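Local coordinates for protein putative citrate lyase, alfa subunit (Streptococcus mutans, PDB 2HJ0) that is a putative citrate lyase alpha subunit of the CitF family, seen as a pair of chains, each built around two mixed beta sheets flanked by helices, at residues 6-11 against 425-430; 165-170 against 201-206; 208-213 against 228-233; 492-497 against 506-511. All blocks are in the same frame, centred on the assembly; numbering follows the deposited sequence.

Contact 1 of 4, residues 6-11 against 425-430; sequences LGRDIP and VDKVNT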
loop_
_atom_site.group_PDB
_atom_site.type_symbol
_atom_site.label_atom_id
_atom_site.label_comp_id
_atom_site.label_asym_id
_atom_site.label_seq_id
_atom_site.Cartn_x
_atom_site.Cartn_y
_atom_site.Cartn_z
ATOM N N LEU A 6 -2.748 25.323 29.161
ATOM C CA LEU A 6 -3.524 24.770 30.267
ATOM C C LEU A 6 -2.733 24.868 31.568
ATOM O O LEU A 6 -1.588 25.322 31.575
ATOM C CB LEU A 6 -3.853 23.304 29.989
ATOM C CG LEU A 6 -4.829 22.995 28.853
ATOM C CD1 LEU A 6 -4.483 21.653 28.240
ATOM C CD2 LEU A 6 -6.268 23.022 29.389
ATOM N N GLY A 7 -3.346 24.427 32.665
ATOM C CA GLY A 7 -2.679 24.464 33.958
ATOM C C GLY A 7 -1.699 23.316 34.119
ATOM O O GLY A 7 -1.741 22.590 35.114
ATOM N N ARG A 8 -0.809 23.162 33.137
ATOM C CA ARG A 8 0.192 22.092 33.141
ATOM C C ARG A 8 1.581 22.569 33.573
ATOM O O ARG A 8 2.030 23.643 33.180
ATOM C CB ARG A 8 0.285 21.456 31.747
ATOM C CG ARG A 8 -1.056 21.210 31.060
ATOM C CD ARG A 8 -2.070 20.626 32.009
ATOM N NE ARG A 8 -1.577 19.409 32.638
ATOM C CZ ARG A 8 -2.201 18.792 33.632
ATOM N NH1 ARG A 8 -1.691 17.685 34.156
ATOM N NH2 ARG A 8 -3.338 19.292 34.103
ATOM N N ASP A 9 2.262 21.759 34.375
ATOM C CA ASP A 9 3.593 22.111 34.848
ATOM C C ASP A 9 4.670 21.381 34.036
ATOM O O ASP A 9 5.337 20.478 34.532
ATOM C CB ASP A 9 3.717 21.764 36.340
ATOM C CG ASP A 9 4.860 22.503 37.026
ATOM O OD1 ASP A 9 6.040 22.223 36.702
ATOM O OD2 ASP A 9 4.578 23.370 37.889
ATOM N N ILE A 10 4.832 21.772 32.779
ATOM C CA ILE A 10 5.830 21.144 31.934
ATOM C C ILE A 10 7.126 21.931 32.041
ATOM O O ILE A 10 7.189 23.101 31.647
ATOM C CB ILE A 10 5.382 21.117 30.463
ATOM C CG1 ILE A 10 4.169 20.201 30.308
ATOM C CG2 ILE A 10 6.517 20.634 29.587
ATOM C CD1 ILE A 10 3.632 20.138 28.911
ATOM N N PRO A 11 8.181 21.299 32.578
ATOM C CA PRO A 11 9.482 21.952 32.733
ATOM C C PRO A 11 10.041 22.492 31.421
ATOM O O PRO A 11 9.944 21.840 30.381
ATOM C CB PRO A 11 10.352 20.852 33.338
ATOM C CG PRO A 11 9.728 19.598 32.827
ATOM C CD PRO A 11 8.257 19.885 32.983
ATOM N N VAL A 425 -13.186 15.799 38.364
ATOM C CA VAL A 425 -12.438 16.580 39.332
ATOM C C VAL A 425 -12.122 17.972 38.798
ATOM O O VAL A 425 -12.485 18.307 37.674
ATOM C CB VAL A 425 -11.126 15.878 39.679
ATOM C CG1 VAL A 425 -11.404 14.458 40.158
ATOM C CG2 VAL A 425 -10.233 15.866 38.473
ATOM N N ASP A 426 -11.446 18.783 39.602
ATOM C CA ASP A 426 -11.106 20.126 39.170
ATOM C C ASP A 426 -9.887 20.166 38.266
ATOM O O ASP A 426 -9.707 21.112 37.512
ATOM C CB ASP A 426 -10.859 21.033 40.370
ATOM C CG ASP A 426 -12.117 21.348 41.122
ATOM O OD1 ASP A 426 -13.074 21.868 40.492
ATOM O OD2 ASP A 426 -12.149 21.079 42.344
ATOM N N LYS A 427 -9.045 19.145 38.336
ATOM C CA LYS A 427 -7.854 19.114 37.506
ATOM C C LYS A 427 -7.382 17.672 37.385
ATOM O O LYS A 427 -7.216 16.990 38.391
ATOM C CB LYS A 427 -6.776 19.970 38.163
ATOM C CG LYS A 427 -5.647 20.398 37.262
ATOM C CD LYS A 427 -4.707 21.330 38.025
ATOM C CE LYS A 427 -3.780 22.096 37.097
ATOM N NZ LYS A 427 -3.126 23.234 37.807
ATOM N N VAL A 428 -7.166 17.202 36.163
ATOM C CA VAL A 428 -6.715 15.831 35.963
ATOM C C VAL A 428 -5.215 15.702 36.195
ATOM O O VAL A 428 -4.452 16.629 35.905
ATOM C CB VAL A 428 -7.033 15.347 34.535
ATOM C CG1 VAL A 428 -8.529 15.440 34.268
ATOM C CG2 VAL A 428 -6.270 16.174 33.530
ATOM N N ASN A 429 -4.797 14.557 36.726
ATOM C CA ASN A 429 -3.378 14.301 36.972
ATOM C C ASN A 429 -2.594 14.360 35.663
ATOM O O ASN A 429 -1.554 15.018 35.589
ATOM C CB ASN A 429 -3.185 12.930 37.634
ATOM C CG ASN A 429 -3.599 12.929 39.105
ATOM O OD1 ASN A 429 -4.078 11.908 39.639
ATOM N ND2 ASN A 429 -3.406 14.077 39.776
ATOM N N THR A 430 -3.088 13.667 34.635
ATOM C CA THR A 430 -2.431 13.658 33.327
ATOM C C THR A 430 -3.427 14.048 32.235
ATOM O O THR A 430 -4.570 13.614 32.258
ATOM C CB THR A 430 -1.873 12.265 32.969
ATOM O OG1 THR A 430 -1.182 11.714 34.093
ATOM C CG2 THR A 430 -0.914 12.376 31.793
#
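The Arg8 guanidinium meets the 425-430 loop with its edge: Asn429 O lies at that edge in the plane of the group, and Val428 O sits near the same plane. Arg8 NH1 is 3.0 Å from Asn429 O, but with an N-H...O angle of only 121° the bond is weak. The bonds to Val428 O, 3.4 Å from Arg8 NH1 and likewise 3.4 Å from Arg8 NH2, are weak too, so one carbonyl is shared by both terminal nitrogens. Bends at chi2 (-44°) and chi3 (-55°) set Arg8 CD and NE, from which the guanidinium extends to the carbonyls. Lys427 runs the other way, its extended chain sliding past Arg8 toward Gly7, the centre of an inverse gamma turn; its fit against Gly7 O is doubtful in the model. Two backbone carbonyls thus grip a cation only loosely, linking 6-11 to the 425-430 loop, while the salt bridge between Arg8 NH1 and Asp506 anchors Arg8 to strand 504-511. The first segment lies just ahead of helix 12-17, the second before strand 440-442. Strand 504-511 flanks both, with Leu6 on Ile505, Ile10 on Leu504 and Thr430 on Val508, while Val428 and Thr430 also rest on Asn384.

Contact 2 of 4, residues 165-170 against 201-206; sequences AFLGAP and DQVVIV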
loop_
_atom_site.group_PDB
_atom_site.type_symbol
_atom_site.label_atom_id
_atom_site.label_comp_id
_atom_site.label_asym_id
_atom_site.label_seq_id
_atom_site.Cartn_x
_atom_site.Cartn_y
_atom_site.Cartn_z
ATOM N N ALA A 165 12.046 -3.667 12.127
ATOM C CA ALA A 165 10.711 -3.905 12.642
ATOM C C ALA A 165 10.467 -5.400 12.705
ATOM O O ALA A 165 10.538 -6.093 11.689
ATOM C CB ALA A 165 9.682 -3.245 11.761
ATOM N N PHE A 166 10.199 -5.897 13.907
ATOM C CA PHE A 166 9.902 -7.305 14.091
ATOM C C PHE A 166 8.394 -7.405 14.185
ATOM O O PHE A 166 7.830 -7.088 15.225
ATOM C CB PHE A 166 10.550 -7.792 15.367
ATOM C CG PHE A 166 12.040 -7.723 15.332
ATOM C CD1 PHE A 166 12.777 -8.719 14.715
ATOM C CD2 PHE A 166 12.708 -6.652 15.911
ATOM C CE1 PHE A 166 14.163 -8.645 14.681
ATOM C CE2 PHE A 166 14.093 -6.571 15.879
ATOM C CZ PHE A 166 14.822 -7.562 15.268
ATOM N N LEU A 167 7.751 -7.829 13.096
ATOM C CA LEU A 167 6.291 -7.930 13.048
ATOM C C LEU A 167 5.725 -9.355 13.087
ATOM O O LEU A 167 6.166 -10.222 12.340
ATOM C CB LEU A 167 5.762 -7.234 11.787
ATOM C CG LEU A 167 6.299 -5.837 11.482
ATOM C CD1 LEU A 167 5.661 -5.295 10.203
ATOM C CD2 LEU A 167 6.009 -4.914 12.667
ATOM N N GLY A 168 4.736 -9.594 13.944
ATOM C CA GLY A 168 4.143 -10.916 13.994
ATOM C C GLY A 168 3.025 -11.024 12.969
ATOM O O GLY A 168 2.245 -10.093 12.829
ATOM N N ALA A 169 2.960 -12.129 12.231
ATOM C CA ALA A 169 1.906 -12.319 11.237
ATOM C C ALA A 169 1.397 -13.747 11.325
ATOM O O ALA A 169 2.167 -14.713 11.206
ATOM C CB ALA A 169 2.426 -12.046 9.852
ATOM N N PRO A 170 0.088 -13.908 11.554
ATOM C CA PRO A 170 -0.482 -15.252 11.650
ATOM C C PRO A 170 -0.285 -16.120 10.407
ATOM O O PRO A 170 -0.522 -17.329 10.446
ATOM C CB PRO A 170 -1.954 -14.989 11.976
ATOM C CG PRO A 170 -2.202 -13.628 11.443
ATOM C CD PRO A 170 -0.933 -12.886 11.825
ATOM N N ASP A 201 13.425 0.488 7.920
ATOM C CA ASP A 201 14.503 0.154 7.000
ATOM C C ASP A 201 14.512 -1.340 6.706
ATOM O O ASP A 201 14.514 -1.759 5.551
ATOM C CB ASP A 201 15.851 0.584 7.571
ATOM C CG ASP A 201 16.119 2.052 7.352
ATOM O OD1 ASP A 201 15.422 2.670 6.513
ATOM O OD2 ASP A 201 17.036 2.595 8.008
ATOM N N GLN A 202 14.526 -2.132 7.766
ATOM C CA GLN A 202 14.496 -3.565 7.630
ATOM C C GLN A 202 13.288 -4.119 8.383
ATOM O O GLN A 202 12.997 -3.713 9.519
ATOM C CB GLN A 202 15.792 -4.174 8.151
ATOM C CG GLN A 202 16.838 -4.269 7.086
ATOM C CD GLN A 202 17.974 -5.131 7.496
ATOM O OE1 GLN A 202 18.700 -4.812 8.428
ATOM N NE2 GLN A 202 18.144 -6.248 6.807
ATOM N N VAL A 203 12.582 -5.035 7.725
ATOM C CA VAL A 203 11.396 -5.662 8.289
ATOM C C VAL A 203 11.571 -7.170 8.402
ATOM O O VAL A 203 11.928 -7.841 7.434
ATOM C CB VAL A 203 10.138 -5.351 7.410
ATOM C CG1 VAL A 203 8.956 -6.223 7.821
ATOM C CG2 VAL A 203 9.771 -3.870 7.534
ATOM N N VAL A 204 11.326 -7.691 9.598
ATOM C CA VAL A 204 11.420 -9.122 9.867
ATOM C C VAL A 204 10.039 -9.586 10.318
ATOM O O VAL A 204 9.606 -9.215 11.405
ATOM C CB VAL A 204 12.409 -9.412 11.018
ATOM C CG1 VAL A 204 12.301 -10.867 11.446
ATOM C CG2 VAL A 204 13.810 -9.118 10.583
ATOM N N ILE A 205 9.328 -10.362 9.504
ATOM C CA ILE A 205 8.023 -10.824 9.964
ATOM C C ILE A 205 8.213 -12.223 10.561
ATOM O O ILE A 205 8.916 -13.062 9.988
ATOM C CB ILE A 205 6.912 -10.856 8.822
ATOM C CG1 ILE A 205 7.088 -12.076 7.935
ATOM C CG2 ILE A 205 6.922 -9.588 7.980
ATOM C CD1 ILE A 205 6.182 -13.169 8.345
ATOM N N VAL A 206 7.619 -12.450 11.732
ATOM C CA VAL A 206 7.710 -13.729 12.443
ATOM C C VAL A 206 6.348 -14.402 12.334
ATOM O O VAL A 206 5.360 -13.947 12.930
ATOM C CB VAL A 206 8.033 -13.508 13.944
ATOM C CG1 VAL A 206 8.345 -14.842 14.627
ATOM C CG2 VAL A 206 9.171 -12.531 14.076
#
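Ala165, Phe166, Leu167 and Gly168 pair in parallel register with Val203, Val204, Ile205 and Val206, the two strands running 28° apart at a closest axis approach of 4.5 Å. They are the strands of a beta-alpha-beta crossover, joined through helix 191-199, and lie within the large mixed sheet of a chain whose family belongs to the Rossmann clan. Five backbone bonds zip them together, from Ala165 N to Gln202 O at one end to Ala169 N and Val206 O, 3.1 Å apart, at the other. The straightest is Val204 N to Ala165 O, 2.7 Å with an angle of 176° at the hydrogen. CA-H...O contacts fill in between, such as Phe166 CA to Val204 O.

Ala165, Leu167, Val203 and Ile205 share one face, which helix 191-199 covers: Leu167 and Val203 both touch Ala197. Leu167 CD1 meets Val203 CG1 at 4.2 Å, the two chains crossing obliquely. Phe166, Val204 and Val206 occupy the other face, and Val206 touches Val229 of the next strand. There Phe166, with CG anti to its carbonyl carbon (chi1 -64°), runs alongside Val204, and its ring brings Phe166 CD1 to 3.8 Å from Val204 CB and Phe166 CE1 to 4.1 Å from Val204 CG2.

Contact 3 of 4, residues 208-213 against 228-233; sequences DTLVPY and IVVVDA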
loop_
_atom_site.group_PDB
_atom_site.type_symbol
_atom_site.label_atom_id
_atom_site.label_comp_id
_atom_site.label_asym_id
_atom_site.label_seq_id
_atom_site.Cartn_x
_atom_site.Cartn_y
_atom_site.Cartn_z
ATOM N N ASP A 208 3.656 -17.808 12.369
ATOM C CA ASP A 208 3.321 -18.982 13.127
ATOM C C ASP A 208 2.970 -20.104 12.179
ATOM O O ASP A 208 3.022 -21.280 12.542
ATOM C CB ASP A 208 2.125 -18.653 14.005
ATOM C CG ASP A 208 2.132 -19.419 15.259
ATOM O OD1 ASP A 208 1.365 -19.037 16.180
ATOM O OD2 ASP A 208 2.915 -20.406 15.305
ATOM N N THR A 209 2.587 -19.728 10.963
ATOM C CA THR A 209 2.210 -20.709 9.963
ATOM C C THR A 209 2.706 -20.259 8.610
ATOM O O THR A 209 2.397 -19.156 8.171
ATOM C CB THR A 209 0.674 -20.910 9.936
ATOM O OG1 THR A 209 0.062 -19.888 9.147
ATOM C CG2 THR A 209 0.106 -20.838 11.373
ATOM N N LEU A 210 3.489 -21.116 7.960
ATOM C CA LEU A 210 4.064 -20.816 6.654
ATOM C C LEU A 210 3.167 -21.301 5.529
ATOM O O LEU A 210 2.827 -22.475 5.442
ATOM C CB LEU A 210 5.439 -21.466 6.531
ATOM C CG LEU A 210 6.517 -20.583 5.886
ATOM C CD1 LEU A 210 7.832 -21.354 5.825
ATOM C CD2 LEU A 210 6.097 -20.159 4.502
ATOM N N VAL A 211 2.802 -20.389 4.650
ATOM C CA VAL A 211 1.926 -20.718 3.546
ATOM C C VAL A 211 2.665 -20.716 2.206
ATOM O O VAL A 211 3.618 -19.960 2.015
ATOM C CB VAL A 211 0.768 -19.703 3.519
ATOM C CG1 VAL A 211 -0.049 -19.838 2.239
ATOM C CG2 VAL A 211 -0.100 -19.924 4.743
ATOM N N PRO A 212 2.257 -21.594 1.269
ATOM C CA PRO A 212 2.929 -21.620 -0.037
ATOM C C PRO A 212 2.686 -20.313 -0.800
ATOM O O PRO A 212 1.628 -19.684 -0.678
ATOM C CB PRO A 212 2.310 -22.839 -0.730
ATOM C CG PRO A 212 0.951 -22.957 -0.075
ATOM C CD PRO A 212 1.236 -22.657 1.369
ATOM N N TYR A 213 3.685 -19.912 -1.575
ATOM C CA TYR A 213 3.631 -18.688 -2.356
ATOM C C TYR A 213 2.669 -18.808 -3.530
ATOM O O TYR A 213 2.621 -19.843 -4.194
ATOM C CB TYR A 213 5.037 -18.366 -2.883
ATOM C CG TYR A 213 5.175 -17.022 -3.559
ATOM C CD1 TYR A 213 4.729 -16.819 -4.869
ATOM C CD2 TYR A 213 5.736 -15.944 -2.884
ATOM C CE1 TYR A 213 4.839 -15.572 -5.487
ATOM C CE2 TYR A 213 5.849 -14.695 -3.492
ATOM C CZ TYR A 213 5.398 -14.518 -4.789
ATOM O OH TYR A 213 5.487 -13.274 -5.371
ATOM N N ILE A 228 11.927 -13.643 6.875
ATOM C CA ILE A 228 10.798 -14.340 7.450
ATOM C C ILE A 228 11.322 -15.449 8.336
ATOM O O ILE A 228 12.203 -16.207 7.940
ATOM C CB ILE A 228 9.896 -14.971 6.388
ATOM C CG1 ILE A 228 9.332 -13.896 5.463
ATOM C CG2 ILE A 228 8.764 -15.706 7.064
ATOM C CD1 ILE A 228 10.285 -13.440 4.386
ATOM N N VAL A 229 10.798 -15.524 9.549
ATOM C CA VAL A 229 11.216 -16.556 10.469
ATOM C C VAL A 229 9.985 -17.272 10.976
ATOM O O VAL A 229 9.000 -16.644 11.363
ATOM C CB VAL A 229 11.996 -15.968 11.656
ATOM C CG1 VAL A 229 11.212 -14.833 12.260
ATOM C CG2 VAL A 229 12.251 -17.044 12.698
ATOM N N VAL A 230 10.043 -18.593 10.966
ATOM C CA VAL A 230 8.934 -19.401 11.430
ATOM C C VAL A 230 9.179 -19.894 12.848
ATOM O O VAL A 230 10.274 -20.333 13.160
ATOM C CB VAL A 230 8.750 -20.616 10.519
ATOM C CG1 VAL A 230 7.717 -21.545 11.117
ATOM C CG2 VAL A 230 8.320 -20.168 9.128
ATOM N N VAL A 231 8.164 -19.819 13.701
ATOM C CA VAL A 231 8.295 -20.296 15.080
ATOM C C VAL A 231 7.093 -21.165 15.452
ATOM O O VAL A 231 6.091 -21.183 14.738
ATOM C CB VAL A 231 8.391 -19.129 16.084
ATOM C CG1 VAL A 231 9.706 -18.401 15.892
ATOM C CG2 VAL A 231 7.213 -18.176 15.896
ATOM N N ASP A 232 7.187 -21.876 16.572
ATOM C CA ASP A 232 6.096 -22.744 17.002
ATOM C C ASP A 232 4.808 -21.973 17.304
ATOM O O ASP A 232 3.716 -22.447 16.984
ATOM C CB ASP A 232 6.518 -23.571 18.228
ATOM C CG ASP A 232 5.474 -24.622 18.615
ATOM O OD1 ASP A 232 5.161 -25.502 17.766
ATOM O OD2 ASP A 232 4.965 -24.568 19.765
ATOM N N ALA A 233 4.937 -20.789 17.903
ATOM C CA ALA A 233 3.772 -19.961 18.242
ATOM C C ALA A 233 4.124 -18.498 18.421
ATOM O O ALA A 233 5.051 -18.169 19.150
ATOM C CB ALA A 233 3.114 -20.471 19.516
#
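Leu210 and Val230 make the apolar half of this contact. Their side chains cross at about a right angle, and the CD1 branch of Leu210 lies 3.5 Å from CG2 of Val230, with Leu210 CG close behind at 3.7 Å. A chi1 of 172° sets Val230 CG1 anti to the backbone N, which puts CG2 beside that N, and CG2 is the methyl Leu210 meets.

The polar half is the Asp208 carboxylate set against the backbone of 231-233. Asp208 OD2 lies close to Asp232 O without a hydrogen bond, both being acceptors, and the spacing in the model is doubtful. Lys184 NZ is hydrogen-bonded to Asp232 O and forms a long, weak ion pair with Asp208 OD2, which may ease the repulsion. The other oxygen, Asp208 OD1, is held by Thr185 OG1 and by Ile234 N, just past the second segment.

Segment 208-213 is the loop leaving strand 202-207, and it passes the C-terminal end of strand 227-230, which lies between 202-207 and the edge strand 48-49. Val229 and Val231 touch Ile52 of helix 52-58, Thr209 leans on Ser171 of strand 171-172, and Tyr213 packs on Val363 of the second subunit.

Contact 4 of 4, residues 492-497 against 506-511; sequences KIVALI and DVVRNV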
loop_
_atom_site.group_PDB
_atom_site.type_symbol
_atom_site.label_atom_id
_atom_site.label_comp_id
_atom_site.label_asym_id
_atom_site.label_seq_id
_atom_site.Cartn_x
_atom_site.Cartn_y
_atom_site.Cartn_z
ATOM N N LYS A 492 11.226 13.269 39.289
ATOM C CA LYS A 492 11.668 12.688 38.035
ATOM C C LYS A 492 10.541 12.592 37.023
ATOM O O LYS A 492 9.449 12.128 37.340
ATOM C CB LYS A 492 12.255 11.293 38.259
ATOM C CG LYS A 492 12.641 10.601 36.958
ATOM C CD LYS A 492 13.157 9.191 37.174
ATOM C CE LYS A 492 13.080 8.390 35.878
ATOM N NZ LYS A 492 13.711 9.101 34.726
ATOM N N ILE A 493 10.814 13.036 35.803
ATOM C CA ILE A 493 9.825 12.965 34.746
ATOM C C ILE A 493 9.855 11.551 34.177
ATOM O O ILE A 493 10.730 11.202 33.383
ATOM C CB ILE A 493 10.131 13.954 33.629
ATOM C CG1 ILE A 493 10.285 15.360 34.206
ATOM C CG2 ILE A 493 9.029 13.899 32.595
ATOM C CD1 ILE A 493 9.050 15.889 34.893
ATOM N N VAL A 494 8.899 10.738 34.606
ATOM C CA VAL A 494 8.782 9.351 34.177
ATOM C C VAL A 494 8.448 9.169 32.693
ATOM O O VAL A 494 8.847 8.176 32.076
ATOM C CB VAL A 494 7.718 8.647 35.037
ATOM C CG1 VAL A 494 6.911 7.664 34.205
ATOM C CG2 VAL A 494 8.403 7.939 36.188
ATOM N N ALA A 495 7.725 10.131 32.124
ATOM C CA ALA A 495 7.330 10.069 30.719
ATOM C C ALA A 495 6.790 11.401 30.184
ATOM O O ALA A 495 6.284 12.230 30.931
ATOM C CB ALA A 495 6.275 8.984 30.545
ATOM N N LEU A 496 6.900 11.594 28.880
ATOM C CA LEU A 496 6.387 12.795 28.251
ATOM C C LEU A 496 5.147 12.416 27.427
ATOM O O LEU A 496 5.109 11.355 26.791
ATOM C CB LEU A 496 7.460 13.393 27.335
ATOM C CG LEU A 496 8.839 13.703 27.972
ATOM C CD1 LEU A 496 9.806 14.218 26.913
ATOM C CD2 LEU A 496 8.685 14.739 29.080
ATOM N N ILE A 497 4.114 13.246 27.446
ATOM C CA ILE A 497 2.941 12.939 26.628
ATOM C C ILE A 497 2.976 13.882 25.433
ATOM O O ILE A 497 2.826 15.095 25.580
ATOM C CB ILE A 497 1.589 13.121 27.407
ATOM C CG1 ILE A 497 1.332 11.917 28.329
ATOM C CG2 ILE A 497 0.427 13.198 26.435
ATOM C CD1 ILE A 497 2.396 11.694 29.381
ATOM N N ASP A 506 1.499 17.550 28.163
ATOM C CA ASP A 506 1.645 17.355 29.603
ATOM C C ASP A 506 2.823 16.414 29.881
ATOM O O ASP A 506 3.554 16.042 28.963
ATOM C CB ASP A 506 0.338 16.771 30.162
ATOM C CG ASP A 506 0.271 16.788 31.679
ATOM O OD1 ASP A 506 1.101 17.463 32.328
ATOM O OD2 ASP A 506 -0.638 16.125 32.228
ATOM N N VAL A 507 3.019 16.049 31.144
ATOM C CA VAL A 507 4.087 15.128 31.513
ATOM C C VAL A 507 3.615 14.291 32.671
ATOM O O VAL A 507 2.585 14.581 33.272
ATOM C CB VAL A 507 5.393 15.840 31.948
ATOM C CG1 VAL A 507 6.097 16.454 30.746
ATOM C CG2 VAL A 507 5.079 16.882 32.989
ATOM N N VAL A 508 4.378 13.251 32.981
ATOM C CA VAL A 508 4.039 12.362 34.072
ATOM C C VAL A 508 5.244 12.188 34.972
ATOM O O VAL A 508 6.346 11.889 34.505
ATOM C CB VAL A 508 3.612 10.987 33.544
ATOM C CG1 VAL A 508 3.452 10.006 34.687
ATOM C CG2 VAL A 508 2.311 11.125 32.785
ATOM N N ARG A 509 5.029 12.373 36.269
ATOM C CA ARG A 509 6.099 12.234 37.247
ATOM C C ARG A 509 6.018 10.893 37.954
ATOM O O ARG A 509 5.003 10.199 37.872
ATOM C CB ARG A 509 6.040 13.381 38.262
ATOM C CG ARG A 509 6.362 14.728 37.634
ATOM C CD ARG A 509 6.369 15.863 38.640
ATOM N NE ARG A 509 6.951 17.087 38.081
ATOM C CZ ARG A 509 6.361 17.851 37.169
ATOM N NH1 ARG A 509 5.159 17.524 36.701
ATOM N NH2 ARG A 509 6.979 18.941 36.728
ATOM N N ASN A 510 7.095 10.531 38.644
ATOM C CA ASN A 510 7.142 9.261 39.358
ATOM C C ASN A 510 6.302 9.287 40.622
ATOM O O ASN A 510 5.972 10.350 41.152
ATOM C CB ASN A 510 8.595 8.882 39.696
ATOM C CG ASN A 510 9.288 9.899 40.601
ATOM O OD1 ASN A 510 9.598 11.023 40.187
ATOM N ND2 ASN A 510 9.538 9.498 41.843
ATOM N N VAL A 511 5.937 8.098 41.080
ATOM C CA VAL A 511 5.147 7.944 42.288
ATOM C C VAL A 511 6.109 7.412 43.349
ATOM O O VAL A 511 6.686 6.331 43.208
ATOM C CB VAL A 511 3.960 6.949 42.053
ATOM C CG1 VAL A 511 3.233 6.643 43.347
ATOM C CG2 VAL A 511 2.994 7.545 41.056
#
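A beta hairpin with a classic bulge joins Ile493-Ile497 to Asp506-Val511, at the edge of the large sheet within this chain. The register slips by one where Val494 and Ala495 both face Val508: Val508 O takes a weak bond from Val494 N at 2.8 Å and a better aligned one from Ala495 N at 3.3 Å. Past the bulge regular antiparallel pairing resumes, with Val508 N to Ala495 O and Ile497 N to Asp506 O.

On one face Leu496 and Val507 lie side by side, Leu496 CD2 3.5 Å from Val507 CG1. On the other, Ile497 CD1 reaches across to Val508 CG2, also at 3.5 Å. Before the bulge Ile493 and Arg509 run alongside each other, and Ile493 CD1 sits over one face of the Arg509 guanidinium, 3.9 Å above its plane and offset toward the rim. Arg509 NH2 itself is bonded to Asp9 O. At the far end the Asn510 side chain stands in for a backbone partner: chi1 (61°) places CG between the backbone N and the carbonyl carbon, and the turn of the amide then presents Asn510 OD1 to Lys492 N at 2.9 Å, while Asn510 N donates back to Lys492 O.

Apolar pairs thus sit on both faces, and the buried Asp506 carboxylate finds its main partners outside the hairpin. OD1 is weakly bonded to its neighbour Val507 N, and OD2 is held by Val431 N as well as by Arg8, which would be expected to stabilise its negative form.

In the fold
Contacts 2, 3 and 4 all reach the large mixed sheet: contacts 2 and 3 are neighbours near one side, centres 12 Å apart, through adjacent strands 202-207 and 227-230, whereas contact 4 lies at the other side, its centre 31 Å from that of contact 2 and 40 Å from that of contact 3. Contact 1 sits 12 Å from contact 4, between centres, and touches it by salt bridges. Along the chain, the segments of contact 1 bracket contacts 2 and 3, and contact 4 follows. The N-terminal loop and the C-terminal hairpin therefore meet beside a loop that leads on to strand 440-442 of the second sheet.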